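Local coordinates for protein transcriptional activator, putative (Pyrococcus furiosus, PDB 1RTW) that is of unknown function but belongs to the all-helical TENA/THI-4/PQQC family and may act as a transcriptional activator, at residues Ile24-Asn29 with Glu145-Gln150; Phe122-Cys127 with Arg188-Glu193. One frame throughout, in Å; residues are numbered along the deposited sequence.

Overall arrangement
Two contacts, one helix against loop and one helix against helix, lie on opposite sides of the chain's centre, with centres 29 Å apart and nearest atoms about 18 Å from each other. Contact 1 brings the early helix 21-28 to the loop between helices 118-142 and 150-157, far from the centre and partly buried. Contact 2 lies deeper and pairs helix 118-142 with the late helix 181-201. Along the chain the segments alternate: 24-29, 122-127, 145-150, 188-193. Helix 118-142 links the two within one all-helical TENA/THI-4/PQQC fold, since it holds residues 122-127 and then runs into the loop of contact 1.

Contact 1 (Ile24-Asn29 with Glu145-Gln150); sequences IEMAEN and ERSPYQ
Two bends in the chain of Met-26, a selenomethionine, steer its tip across to Tyr-149: CG stands anti to the carbonyl carbon, and chi2 (-77°) and chi3 (-41°) then bend the chain twice, bringing SE and CE to the ring. Tyr-149 likewise holds CG beside its backbone N. The two side chains cross at about a right angle. CE lies 3.7 Å from CD2 of Tyr-149 and touches its CB as well, while SE sits 4.8 Å from the ring centroid, obliquely placed: a Met-aromatic contact. A long, flexible side chain suits this spot, since it also touches Trp-136 and Ile-153. Phe-36 stacks on the Tyr-149 ring.

Ser-147 turns OG anti to its own N, where OG accepts a hydrogen bond from N of Tyr-149 at 2.8 Å and 160°. This ST turn fixes the backbone just ahead of helix 150-157, with Tyr-149 as N-cap residue; CE of Met-26 rests 3.9 Å from OG of Ser-147.

Asn-29 leaves the helix with positive phi, a conformation asparagine tolerates well. Its amide meets Pro-148 tip to tip, ND2 in van der Waals contact with the proline CD at 3.1 Å. OD1 of Asn-29 stands 3.5 Å from OE2 of the exposed, poorly ordered Glu-145; both oxygens are acceptors, so they merely touch, their planes nearly perpendicular. No hydrogen bond joins the segments, although Ala-27 is hydrogen-bonded through its backbone to Lys-144. Contact 1 thus seats a helix C-terminal end against an ST turn and type I beta turn, a helix-to-loop junction of an all-helical fold.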
loop_
_atom_site.group_PDB
_atom_site.type_symbol
_atom_site.label_atom_id
_atom_site.label_comp_id
_atom_site.label_asym_id
_atom_site.label_seq_id
_atom_site.Cartn_x
_atom_site.Cartn_y
_atom_site.Cartn_z
ATOM N N ILE B 24 20.608 27.343 -17.806
ATOM C CA ILE B 24 21.432 28.351 -18.469
ATOM C C ILE B 24 20.806 29.720 -18.246
ATOM O O ILE B 24 21.504 30.703 -17.986
ATOM C CB ILE B 24 21.497 28.125 -19.994
ATOM C CG1 ILE B 24 22.206 26.812 -20.310
ATOM C CG2 ILE B 24 22.201 29.295 -20.673
ATOM C CD1 ILE B 24 22.147 26.438 -21.783
ATOM N N GLU B 25 19.483 29.769 -18.334
ATOM C CA GLU B 25 18.770 31.020 -18.168
ATOM C C GLU B 25 18.776 31.496 -16.730
ATOM O O GLU B 25 18.823 32.696 -16.476
ATOM C CB GLU B 25 17.357 30.904 -18.729
ATOM C CG GLU B 25 17.358 30.593 -20.218
ATOM C CD GLU B 25 15.981 30.601 -20.845
ATOM O OE1 GLU B 25 14.970 30.763 -20.132
ATOM O OE2 GLU B 25 15.922 30.446 -22.076
HETATM N N MSE B 26 18.741 30.554 -15.792
HETATM C CA MSE B 26 18.797 30.895 -14.375
HETATM C C MSE B 26 20.175 31.510 -14.098
HETATM O O MSE B 26 20.284 32.539 -13.425
HETATM C CB MSE B 26 18.634 29.640 -13.511
HETATM C CG MSE B 26 17.223 29.082 -13.423
HETATM SE SE MSE B 26 16.047 30.068 -12.242
HETATM C CE MSE B 26 17.264 30.393 -10.800
ATOM N N ALA B 27 21.204 30.885 -14.671
ATOM C CA ALA B 27 22.598 31.303 -14.507
ATOM C C ALA B 27 22.947 32.634 -15.162
ATOM O O ALA B 27 23.759 33.389 -14.629
ATOM C CB ALA B 27 23.543 30.211 -15.007
ATOM N N GLU B 28 22.338 32.917 -16.310
ATOM C CA GLU B 28 22.587 34.156 -17.035
ATOM C C GLU B 28 21.513 35.197 -16.752
ATOM O O GLU B 28 21.576 36.312 -17.266
ATOM C CB GLU B 28 22.646 33.881 -18.540
ATOM C CG GLU B 28 23.763 32.922 -18.964
ATOM C CD GLU B 28 23.801 32.660 -20.470
ATOM O OE1 GLU B 28 23.016 33.286 -21.216
ATOM O OE2 GLU B 28 24.624 31.822 -20.912
ATOM N N ASN B 29 20.529 34.821 -15.939
ATOM C CA ASN B 29 19.405 35.687 -15.581
ATOM C C ASN B 29 18.514 36.097 -16.741
ATOM O O ASN B 29 17.750 37.064 -16.645
ATOM C CB ASN B 29 19.870 36.916 -14.809
ATOM C CG ASN B 29 19.684 36.753 -13.325
ATOM O OD1 ASN B 29 20.626 36.421 -12.602
ATOM N ND2 ASN B 29 18.453 36.954 -12.859
ATOM N N GLU B 145 25.681 36.914 -12.158
ATOM C CA GLU B 145 25.410 37.820 -11.051
ATOM C C GLU B 145 24.385 37.176 -10.145
ATOM O O GLU B 145 23.957 36.049 -10.380
ATOM C CB GLU B 145 24.914 39.190 -11.529
ATOM C CG GLU B 145 23.592 39.184 -12.279
ATOM C CD GLU B 145 23.763 38.907 -13.757
ATOM O OE1 GLU B 145 24.210 39.822 -14.484
ATOM O OE2 GLU B 145 23.451 37.777 -14.194
ATOM N N ARG B 146 23.969 37.913 -9.128
ATOM C CA ARG B 146 23.020 37.418 -8.151
ATOM C C ARG B 146 21.619 37.295 -8.733
ATOM O O ARG B 146 21.107 38.239 -9.331
ATOM C CB ARG B 146 23.020 38.360 -6.954
ATOM C CG ARG B 146 22.779 37.686 -5.633
ATOM C CD ARG B 146 23.944 36.830 -5.178
ATOM N NE ARG B 146 23.623 36.218 -3.893
ATOM C CZ ARG B 146 24.378 35.327 -3.256
ATOM N NH1 ARG B 146 25.528 34.921 -3.777
ATOM N NH2 ARG B 146 23.966 34.828 -2.095
ATOM N N SER B 147 21.011 36.129 -8.526
ATOM C CA SER B 147 19.676 35.816 -9.027
ATOM C C SER B 147 18.532 36.200 -8.095
ATOM O O SER B 147 18.706 36.276 -6.881
ATOM C CB SER B 147 19.586 34.314 -9.324
ATOM O OG SER B 147 18.240 33.892 -9.458
ATOM N N PRO B 148 17.347 36.477 -8.672
ATOM C CA PRO B 148 16.151 36.845 -7.912
ATOM C C PRO B 148 15.616 35.577 -7.244
ATOM O O PRO B 148 14.689 35.623 -6.436
ATOM C CB PRO B 148 15.176 37.298 -9.005
ATOM C CG PRO B 148 16.046 37.671 -10.155
ATOM C CD PRO B 148 17.097 36.613 -10.119
ATOM N N TYR B 149 16.187 34.438 -7.625
ATOM C CA TYR B 149 15.771 33.145 -7.088
ATOM C C TYR B 149 16.931 32.488 -6.365
ATOM O O TYR B 149 17.048 31.262 -6.338
ATOM C CB TYR B 149 15.297 32.240 -8.227
ATOM C CG TYR B 149 14.442 32.966 -9.230
ATOM C CD1 TYR B 149 13.198 33.480 -8.867
ATOM C CD2 TYR B 149 14.890 33.179 -10.531
ATOM C CE1 TYR B 149 12.422 34.193 -9.773
ATOM C CE2 TYR B 149 14.118 33.892 -11.448
ATOM C CZ TYR B 149 12.887 34.395 -11.057
ATOM O OH TYR B 149 12.126 35.122 -11.935
ATOM N N GLN B 150 17.771 33.317 -5.753
ATOM C CA GLN B 150 18.936 32.842 -5.023
ATOM C C GLN B 150 18.585 31.829 -3.927
ATOM O O GLN B 150 19.341 30.882 -3.689
ATOM C CB GLN B 150 19.689 34.033 -4.429
ATOM C CG GLN B 150 21.069 33.698 -3.919
ATOM C CD GLN B 150 21.987 33.212 -5.008
ATOM O OE1 GLN B 150 21.995 33.753 -6.116
ATOM N NE2 GLN B 150 22.779 32.193 -4.701
#

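Contact 2 (Phe122-Cys127 with Arg188-Glu193); sequences FTALYC and REVFKE
Helices 118-142 and 181-201 pack here in the buried interior of the helical TENA/THI-4/PQQC fold; the axes of segments 122-127 and 188-193 approach to 8.6 Å and their directions differ by 34°. Phe-191 carries most of the contact. Its CB meets CG2 of Thr-123 at 3.7 Å, and with CG anti to the backbone N (chi1 -172°) the ring is carried toward helix 118-142. From CG outward it lies beneath Cys-127: CD2 and CE2 abut CB of the cysteine, CE2 also nears its CA, and CZ touches both SG and CB. The ring edge meets CG2 of Thr-123 and, at CE2, CD2 of Tyr-126, 3.9 Å away. A broad, flat, apolar group suits the interface between the two helices, and Leu-6 of helix 2-8 adds to its surroundings.

The small side chains of Ala-124 and Cys-127 are consistent with the close axis approach. Ala-124 sets its CB 3.8 Å from CG1 of Val-190, which stands anti to the backbone N. Thr-123 offers its methyl to Phe-191 while OG1 hydrogen-bonds to O of Leu-119. SG of Cys-127, anti to its backbone N, stands over the Phe-191 ring face, 3.8 Å from the centroid and 11° off the normal.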
loop_
_atom_site.group_PDB
_atom_site.type_symbol
_atom_site.label_atom_id
_atom_site.label_comp_id
_atom_site.label_asym_id
_atom_site.label_seq_id
_atom_site.Cartn_x
_atom_site.Cartn_y
_atom_site.Cartn_z
ATOM N N PHE B 122 14.486 3.377 -2.683
ATOM C CA PHE B 122 15.611 4.158 -2.196
ATOM C C PHE B 122 16.489 4.612 -3.359
ATOM O O PHE B 122 17.055 5.701 -3.319
ATOM C CB PHE B 122 16.420 3.370 -1.158
ATOM C CG PHE B 122 17.118 4.250 -0.157
ATOM C CD1 PHE B 122 16.430 4.753 0.933
ATOM C CD2 PHE B 122 18.442 4.625 -0.337
ATOM C CE1 PHE B 122 17.046 5.623 1.827
ATOM C CE2 PHE B 122 19.064 5.493 0.554
ATOM C CZ PHE B 122 18.364 5.996 1.638
ATOM N N THR B 123 16.581 3.790 -4.402
ATOM C CA THR B 123 17.362 4.154 -5.577
ATOM C C THR B 123 16.698 5.369 -6.230
ATOM O O THR B 123 17.385 6.313 -6.644
ATOM C CB THR B 123 17.465 2.971 -6.592
ATOM O OG1 THR B 123 18.236 1.917 -6.011
ATOM C CG2 THR B 123 18.149 3.395 -7.870
ATOM N N ALA B 124 15.364 5.369 -6.285
ATOM C CA ALA B 124 14.638 6.498 -6.879
ATOM C C ALA B 124 14.875 7.771 -6.060
ATOM O O ALA B 124 15.025 8.863 -6.623
ATOM C CB ALA B 124 13.145 6.200 -6.963
ATOM N N LEU B 125 14.930 7.617 -4.735
ATOM C CA LEU B 125 15.163 8.743 -3.849
ATOM C C LEU B 125 16.524 9.365 -4.156
ATOM O O LEU B 125 16.621 10.565 -4.394
ATOM C CB LEU B 125 15.108 8.307 -2.385
ATOM C CG LEU B 125 15.479 9.410 -1.379
ATOM C CD1 LEU B 125 14.431 10.514 -1.416
ATOM C CD2 LEU B 125 15.567 8.828 -0.004
ATOM N N TYR B 126 17.562 8.531 -4.176
ATOM C CA TYR B 126 18.920 8.987 -4.461
ATOM C C TYR B 126 18.973 9.775 -5.754
ATOM O O TYR B 126 19.475 10.895 -5.787
ATOM C CB TYR B 126 19.888 7.796 -4.574
ATOM C CG TYR B 126 21.296 8.204 -4.966
ATOM C CD1 TYR B 126 21.995 9.151 -4.223
ATOM C CD2 TYR B 126 21.911 7.668 -6.096
ATOM C CE1 TYR B 126 23.266 9.558 -4.590
ATOM C CE2 TYR B 126 23.193 8.064 -6.476
ATOM C CZ TYR B 126 23.864 9.015 -5.718
ATOM O OH TYR B 126 25.126 9.437 -6.079
ATOM N N CYS B 127 18.470 9.161 -6.817
ATOM C CA CYS B 127 18.445 9.773 -8.134
ATOM C C CYS B 127 17.828 11.175 -8.123
ATOM O O CYS B 127 18.440 12.129 -8.586
ATOM C CB CYS B 127 17.696 8.855 -9.100
ATOM S SG CYS B 127 17.667 9.407 -10.805
ATOM N N ARG B 188 18.436 -0.440 -11.120
ATOM C CA ARG B 188 19.130 0.258 -12.203
ATOM C C ARG B 188 18.099 0.836 -13.168
ATOM O O ARG B 188 18.227 1.982 -13.612
ATOM C CB ARG B 188 20.084 -0.679 -12.958
ATOM C CG ARG B 188 21.272 -1.166 -12.139
ATOM C CD ARG B 188 22.219 -2.031 -12.976
ATOM N NE ARG B 188 23.062 -2.907 -12.157
ATOM C CZ ARG B 188 24.216 -2.548 -11.598
ATOM N NH1 ARG B 188 24.690 -1.320 -11.767
ATOM N NH2 ARG B 188 24.888 -3.409 -10.842
ATOM N N GLU B 189 17.067 0.045 -13.460
ATOM C CA GLU B 189 16.001 0.467 -14.359
ATOM C C GLU B 189 15.228 1.657 -13.795
ATOM O O GLU B 189 14.895 2.586 -14.525
ATOM C CB GLU B 189 15.031 -0.688 -14.643
ATOM C CG GLU B 189 15.502 -1.659 -15.724
ATOM C CD GLU B 189 15.762 -0.977 -17.068
ATOM O OE1 GLU B 189 15.012 -0.043 -17.435
ATOM O OE2 GLU B 189 16.727 -1.374 -17.757
ATOM N N VAL B 190 14.927 1.615 -12.500
ATOM C CA VAL B 190 14.206 2.707 -11.871
ATOM C C VAL B 190 15.041 3.984 -11.920
ATOM O O VAL B 190 14.511 5.055 -12.232
ATOM C CB VAL B 190 13.771 2.350 -10.424
ATOM C CG1 VAL B 190 13.248 3.572 -9.706
ATOM C CG2 VAL B 190 12.671 1.301 -10.466
ATOM N N PHE B 191 16.346 3.862 -11.676
ATOM C CA PHE B 191 17.242 5.022 -11.711
ATOM C C PHE B 191 17.217 5.667 -13.101
ATOM O O PHE B 191 17.190 6.897 -13.234
ATOM C CB PHE B 191 18.680 4.622 -11.333
ATOM C CG PHE B 191 19.620 5.799 -11.170
ATOM C CD1 PHE B 191 20.247 6.377 -12.277
ATOM C CD2 PHE B 191 19.845 6.353 -9.911
ATOM C CE1 PHE B 191 21.079 7.492 -12.132
ATOM C CE2 PHE B 191 20.673 7.465 -9.753
ATOM C CZ PHE B 191 21.291 8.037 -10.866
ATOM N N LYS B 192 17.232 4.823 -14.131
ATOM C CA LYS B 192 17.190 5.278 -15.515
ATOM C C LYS B 192 15.891 6.027 -15.789
ATOM O O LYS B 192 15.899 7.127 -16.345
ATOM C CB LYS B 192 17.294 4.083 -16.466
ATOM C CG LYS B 192 17.084 4.417 -17.937
ATOM C CD LYS B 192 17.295 3.195 -18.823
ATOM C CE LYS B 192 18.728 2.687 -18.718
ATOM N NZ LYS B 192 18.925 1.408 -19.453
ATOM N N GLU B 193 14.780 5.436 -15.366
ATOM C CA GLU B 193 13.473 6.026 -15.581
ATOM C C GLU B 193 13.330 7.342 -14.814
ATOM O O GLU B 193 12.823 8.319 -15.366
ATOM C CB GLU B 193 12.379 5.016 -15.202
ATOM C CG GLU B 193 10.976 5.347 -15.702
ATOM C CD GLU B 193 10.822 5.297 -17.227
ATOM O OE1 GLU B 193 9.751 5.724 -17.722
ATOM O OE2 GLU B 193 11.745 4.820 -17.932
#